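Local coordinates for protein acetyl xylan esterase II (Penicillium purpurogenum, PDB 1G66) that probably removes acetyl groups from acetylated xylan as a serine esterase of the cutinase family, within the alpha/beta-hydrolase clan, at residues A[25-33]-A[198-207]. Numbering follows the deposited sequence. Where two conformers were deposited one is given.
Sequences VVNGVLSAY and ALAFVKSKLG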
ATOM      1  N   VAL A  25       7.986   6.416  -5.114  1.00  5.13           N
ATOM      2  CA  VAL A  25       8.020   6.859  -3.719  1.00  5.55           C
ATOM      3  C   VAL A  25       9.067   6.122  -2.920  1.00  5.42           C
ATOM      4  O   VAL A  25       9.721   6.737  -2.074  1.00  6.00           O
ATOM      5  CB  VAL A  25       6.642   6.763  -3.102  1.00  6.18           C
ATOM      6  CG1 VAL A  25       6.632   7.127  -1.626  1.00  6.83           C
ATOM      7  CG2 VAL A  25       5.693   7.726  -3.832  1.00  7.42           C
ATOM      8  N   VAL A  26       9.230   4.815  -3.132  1.00  5.05           N
ATOM      9  CA  VAL A  26      10.297   4.130  -2.432  1.00  5.29           C
ATOM     10  C   VAL A  26      11.656   4.833  -2.653  1.00  6.11           C
ATOM     11  O   VAL A  26      12.397   5.094  -1.732  1.00  7.07           O
ATOM     12  CB  VAL A  26      10.359   2.672  -2.879  1.00  5.65           C
ATOM     13  CG1 VAL A  26      11.607   1.984  -2.328  1.00  7.96           C
ATOM     14  CG2 VAL A  26       9.105   1.917  -2.426  1.00  5.91           C
ATOM     15  N   ASN A  27      11.925   5.130  -3.910  1.00  7.16           N
ATOM     16  CA  ASN A  27      13.191   5.803  -4.246  1.00  8.95           C
ATOM     17  C   ASN A  27      13.257   7.182  -3.708  1.00  8.79           C
ATOM     18  O   ASN A  27      14.355   7.633  -3.367  1.00  9.48           O
ATOM     19  CB  ASN A  27      13.335   5.830  -5.755  1.00 14.52           C
ATOM     20  CG  ASN A  27      13.449   4.514  -6.439  1.00 18.73           C
ATOM     21  OD1 ASN A  27      13.772   3.467  -5.897  1.00 23.60           O
ATOM     22  ND2 ASN A  27      13.151   4.592  -7.753  1.00 26.63           N
ATOM     23  N   GLY A  28      12.164   7.894  -3.656  1.00  8.59           N
ATOM     24  CA  GLY A  28      12.145   9.210  -3.069  1.00  9.12           C
ATOM     25  C   GLY A  28      12.534   9.156  -1.595  1.00  7.93           C
ATOM     26  O   GLY A  28      13.302  10.001  -1.121  1.00  8.22           O
ATOM     27  N   VAL A  29      12.000   8.161  -0.880  1.00  7.02           N
ATOM     28  CA  VAL A  29      12.343   8.041   0.535  1.00  6.62           C
ATOM     29  C   VAL A  29      13.811   7.654   0.682  1.00  7.08           C
ATOM     30  O   VAL A  29      14.516   8.248   1.508  1.00  7.67           O
ATOM     31  CB  VAL A  29      11.417   7.023   1.226  1.00  7.14           C
ATOM     32  CG1 VAL A  29      11.856   6.800   2.654  1.00  9.14           C
ATOM     33  CG2 VAL A  29       9.976   7.528   1.135  1.00  8.46           C
ATOM     34  N   LEU A  30      14.268   6.688  -0.089  1.00  6.85           N
ATOM     35  CA  LEU A  30      15.652   6.279   0.058  1.00  8.47           C
ATOM     36  C   LEU A  30      16.598   7.404  -0.223  1.00  9.01           C
ATOM     37  O   LEU A  30      17.633   7.532   0.441  1.00 13.10           O
ATOM     38  CB  LEU A  30      15.953   5.151  -0.911  1.00  8.70           C
ATOM     39  CG  LEU A  30      15.313   3.793  -0.608  1.00  9.85           C
ATOM     40  CD1 LEU A  30      15.478   2.838  -1.759  1.00 14.34           C
ATOM     41  CD2 LEU A  30      15.860   3.173   0.619  1.00 19.14           C
ATOM     42  N   SER A  31      16.299   8.242  -1.199  1.00  7.45           N
ATOM     43  CA  SER A  31      17.189   9.331  -1.514  1.00  8.61           C
ATOM     44  C   SER A  31      17.096  10.462  -0.489  1.00  7.29           C
ATOM     45  O   SER A  31      18.076  11.174  -0.342  1.00  9.03           O
ATOM     46  CB  SER A  31      16.717   9.984  -2.805  0.56 13.78           C
ATOM     47  OG  SER A  31      15.562  10.795  -2.843  0.56 17.67           O
ATOM     48  N   ALA A  32      15.987  10.567   0.226  1.00  6.95           N
ATOM     49  CA  ALA A  32      15.833  11.564   1.267  1.00  7.29           C
ATOM     50  C   ALA A  32      16.563  11.153   2.551  1.00  7.57           C
ATOM     51  O   ALA A  32      16.794  12.018   3.409  1.00  8.39           O
ATOM     52  CB  ALA A  32      14.371  11.799   1.566  1.00  8.45           C
ATOM     53  N   TYR A  33      16.833   9.896   2.681  1.00  8.14           N
ATOM     54  CA  TYR A  33      17.415   9.330   3.914  1.00  7.77           C
ATOM     55  C   TYR A  33      18.545   8.387   3.571  1.00  8.37           C
ATOM     56  O   TYR A  33      18.395   7.171   3.608  1.00  8.07           O
ATOM     57  CB  TYR A  33      16.344   8.617   4.740  1.00  7.54           C
ATOM     58  CG  TYR A  33      15.282   9.552   5.248  1.00  7.57           C
ATOM     59  CD1 TYR A  33      14.071   9.724   4.598  1.00  8.31           C
ATOM     60  CD2 TYR A  33      15.479  10.329   6.376  1.00  8.14           C
ATOM     61  CE1 TYR A  33      13.123  10.590   5.061  1.00  8.50           C
ATOM     62  CE2 TYR A  33      14.516  11.209   6.863  1.00  8.48           C
ATOM     63  CZ  TYR A  33      13.338  11.339   6.175  1.00  8.85           C
ATOM     64  OH  TYR A  33      12.325  12.183   6.597  1.00 10.71           O
ATOM     65  N   ALA A 198       3.517  12.663  -1.393  1.00  5.21           N
ATOM     66  CA  ALA A 198       3.747  11.467  -0.581  1.00  5.08           C
ATOM     67  C   ALA A 198       5.044  11.560   0.166  1.00  4.95           C
ATOM     68  O   ALA A 198       5.116  11.245   1.359  1.00  5.26           O
ATOM     69  CB  ALA A 198       3.699  10.245  -1.477  1.00  5.46           C
ATOM     70  N   LEU A 199       6.100  11.997  -0.530  1.00  5.95           N
ATOM     71  CA  LEU A 199       7.397  12.144   0.143  1.00  5.99           C
ATOM     72  C   LEU A 199       7.330  13.192   1.251  1.00  5.90           C
ATOM     73  O   LEU A 199       7.906  13.004   2.320  1.00  6.32           O
ATOM     74  CB  LEU A 199       8.445  12.513  -0.893  1.00  7.62           C
ATOM     75  CG  LEU A 199       9.834  12.768  -0.333  1.00  8.76           C
ATOM     76  CD1 LEU A 199      10.402  11.521   0.382  1.00  9.61           C
ATOM     77  CD2 LEU A 199      10.785  13.249  -1.421  1.00 13.43           C
ATOM     78  N   ALA A 200       6.626  14.287   0.998  1.00  6.44           N
ATOM     79  CA  ALA A 200       6.473  15.293   2.039  1.00  6.93           C
ATOM     80  C   ALA A 200       5.803  14.720   3.271  1.00  6.11           C
ATOM     81  O   ALA A 200       6.164  15.006   4.410  1.00  6.62           O
ATOM     82  CB  ALA A 200       5.704  16.490   1.485  1.00  8.52           C
ATOM     83  N   PHE A 201       4.774  13.898   3.021  1.00  5.76           N
ATOM     84  CA  PHE A 201       4.117  13.274   4.159  1.00  5.61           C
ATOM     85  C   PHE A 201       5.060  12.348   4.903  1.00  5.31           C
ATOM     86  O   PHE A 201       5.144  12.396   6.120  1.00  6.00           O
ATOM     87  CB  PHE A 201       2.894  12.501   3.651  1.00  5.53           C
ATOM     88  CG  PHE A 201       2.161  11.793   4.752  1.00  5.17           C
ATOM     89  CD1 PHE A 201       1.396  12.466   5.660  1.00  6.26           C
ATOM     90  CD2 PHE A 201       2.250  10.399   4.876  1.00  5.78           C
ATOM     91  CE1 PHE A 201       0.702  11.818   6.654  1.00  6.71           C
ATOM     92  CE2 PHE A 201       1.547   9.726   5.863  1.00  5.86           C
ATOM     93  CZ  PHE A 201       0.765  10.445   6.775  1.00  7.08           C
ATOM     94  N   VAL A 202       5.769  11.492   4.182  1.00  5.33           N
ATOM     95  CA  VAL A 202       6.717  10.596   4.822  1.00  5.36           C
ATOM     96  C   VAL A 202       7.705  11.417   5.655  1.00  5.83           C
ATOM     97  O   VAL A 202       7.993  11.049   6.805  1.00  6.74           O
ATOM     98  CB  VAL A 202       7.418   9.710   3.787  1.00  5.43           C
ATOM     99  CG1 VAL A 202       8.574   8.939   4.436  1.00  6.48           C
ATOM    100  CG2 VAL A 202       6.452   8.779   3.101  1.00  5.96           C
ATOM    101  N   LYS A 203       8.294  12.452   5.041  1.00  6.76           N
ATOM    102  CA  LYS A 203       9.257  13.231   5.813  1.00  7.99           C
ATOM    103  C   LYS A 203       8.649  13.843   7.067  1.00  8.74           C
ATOM    104  O   LYS A 203       9.307  13.934   8.105  1.00 10.64           O
ATOM    105  CB  LYS A 203       9.796  14.352   4.909  1.00 11.35           C
ATOM    106  CG  LYS A 203      10.780  13.782   3.850  1.00 11.24           C
ATOM    107  CD  LYS A 203      11.156  14.965   2.979  1.00 20.17           C
ATOM    108  CE  LYS A 203      12.382  14.677   2.193  1.00 30.27           C
ATOM    109  NZ  LYS A 203      12.808  16.040   1.646  1.00 39.38           N
ATOM    110  N   SER A 204       7.413  14.326   6.968  1.00  8.38           N
ATOM    111  CA  SER A 204       6.744  14.875   8.143  1.00  9.50           C
ATOM    112  C   SER A 204       6.587  13.837   9.230  1.00  8.77           C
ATOM    113  O   SER A 204       6.657  14.209  10.383  1.00 13.96           O
ATOM    114  CB  SER A 204       5.371  15.427   7.793  0.69 10.17           C
ATOM    115  OG  SER A 204       4.326  14.488   7.688  0.69 10.29           O
ATOM    116  N   LYS A 205       6.378  12.588   8.884  1.00  8.27           N
ATOM    117  CA  LYS A 205       6.157  11.581   9.869  1.00  8.85           C
ATOM    118  C   LYS A 205       7.454  11.016  10.400  1.00  9.52           C
ATOM    119  O   LYS A 205       7.481  10.615  11.573  1.00 12.42           O
ATOM    120  CB  LYS A 205       5.311  10.471   9.256  1.00  9.45           C
ATOM    121  CG  LYS A 205       3.903  10.782   8.883  1.00 10.86           C
ATOM    122  CD  LYS A 205       3.077  11.366  10.029  1.00 16.74           C
ATOM    123  CE  LYS A 205       2.725  12.775   9.654  1.00 26.85           C
ATOM    124  NZ  LYS A 205       1.781  13.277  10.685  1.00 37.28           N
ATOM    125  N   LEU A 206       8.491  10.962   9.614  1.00  9.26           N
ATOM    126  CA  LEU A 206       9.734  10.399  10.064  1.00 10.37           C
ATOM    127  C   LEU A 206      10.536  11.365  10.874  1.00 12.94           C
ATOM    128  O   LEU A 206      11.208  10.953  11.808  1.00 17.18           O
ATOM    129  CB  LEU A 206      10.607   9.936   8.880  1.00  8.97           C
ATOM    130  CG  LEU A 206      10.054   8.728   8.163  1.00  6.75           C
ATOM    131  CD1 LEU A 206      10.899   8.320   7.012  1.00  8.20           C
ATOM    132  CD2 LEU A 206       9.941   7.533   9.105  1.00  9.26           C
ATOM    133  N   GLY A 207      10.532  12.633  10.465  1.00 16.15           N
ATOM    134  CA  GLY A 207      11.448  13.606  11.023  1.00 20.13           C
ATOM    135  C   GLY A 207      12.776  13.611  10.274  1.00 25.40           C
ATOM    136  O   GLY A 207      13.807  14.074  10.785  1.00 40.72           O
ATOM    137  OXT GLY A 207      12.974  13.168   8.995  1.00 34.75           O
TER
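Tyr33 and the chain terminus at Gly207 make the one hydrogen bond between the segments: the phenol OH donates to carboxylate OXT over 2.7 Å, and the acceptor lies at the ring edge, in its plane. With CG set beside the backbone N (chi1 -64°), the ring reaches across to the last turn of the partner helix, where OH comes within 3.3 Å of Lys203 CA. A phenylalanine in its place would probably leave the terminal carboxylate without this donor and the C-terminal end less firmly fixed.

Van der Waals contacts, mostly between apolar side chains, make up the rest. Leu206 CD1 meets the Tyr33 ring obliquely, 3.7 Å from CE1, while Lys203 runs its extended chain past the tyrosine and brings CE to 3.6 Å from Ala32 CB. Leu199, its CG anti to the backbone N (chi1 177°), pushes CD1 onto the backbone of Gly28, 3.6 Å from O, and beside Val29 CG2. That same methyl of Val29 meets Val202 CG1 at 3.9 Å, and one turn earlier Val25 CG2 touches Ala198 CB.

The inner side chains continue onto the sheet: Val29 rests on Val7, Val202 and Leu206 on Val85. The helical segments 25-32 and 198-206, inclined at 44° with axes 9.8 Å apart, belong to helices 23-32 and 190-206, which lie side by side on one face of the parallel sheet, the layered alpha/beta packing of the alpha/beta-hydrolase fold seen in cutinases.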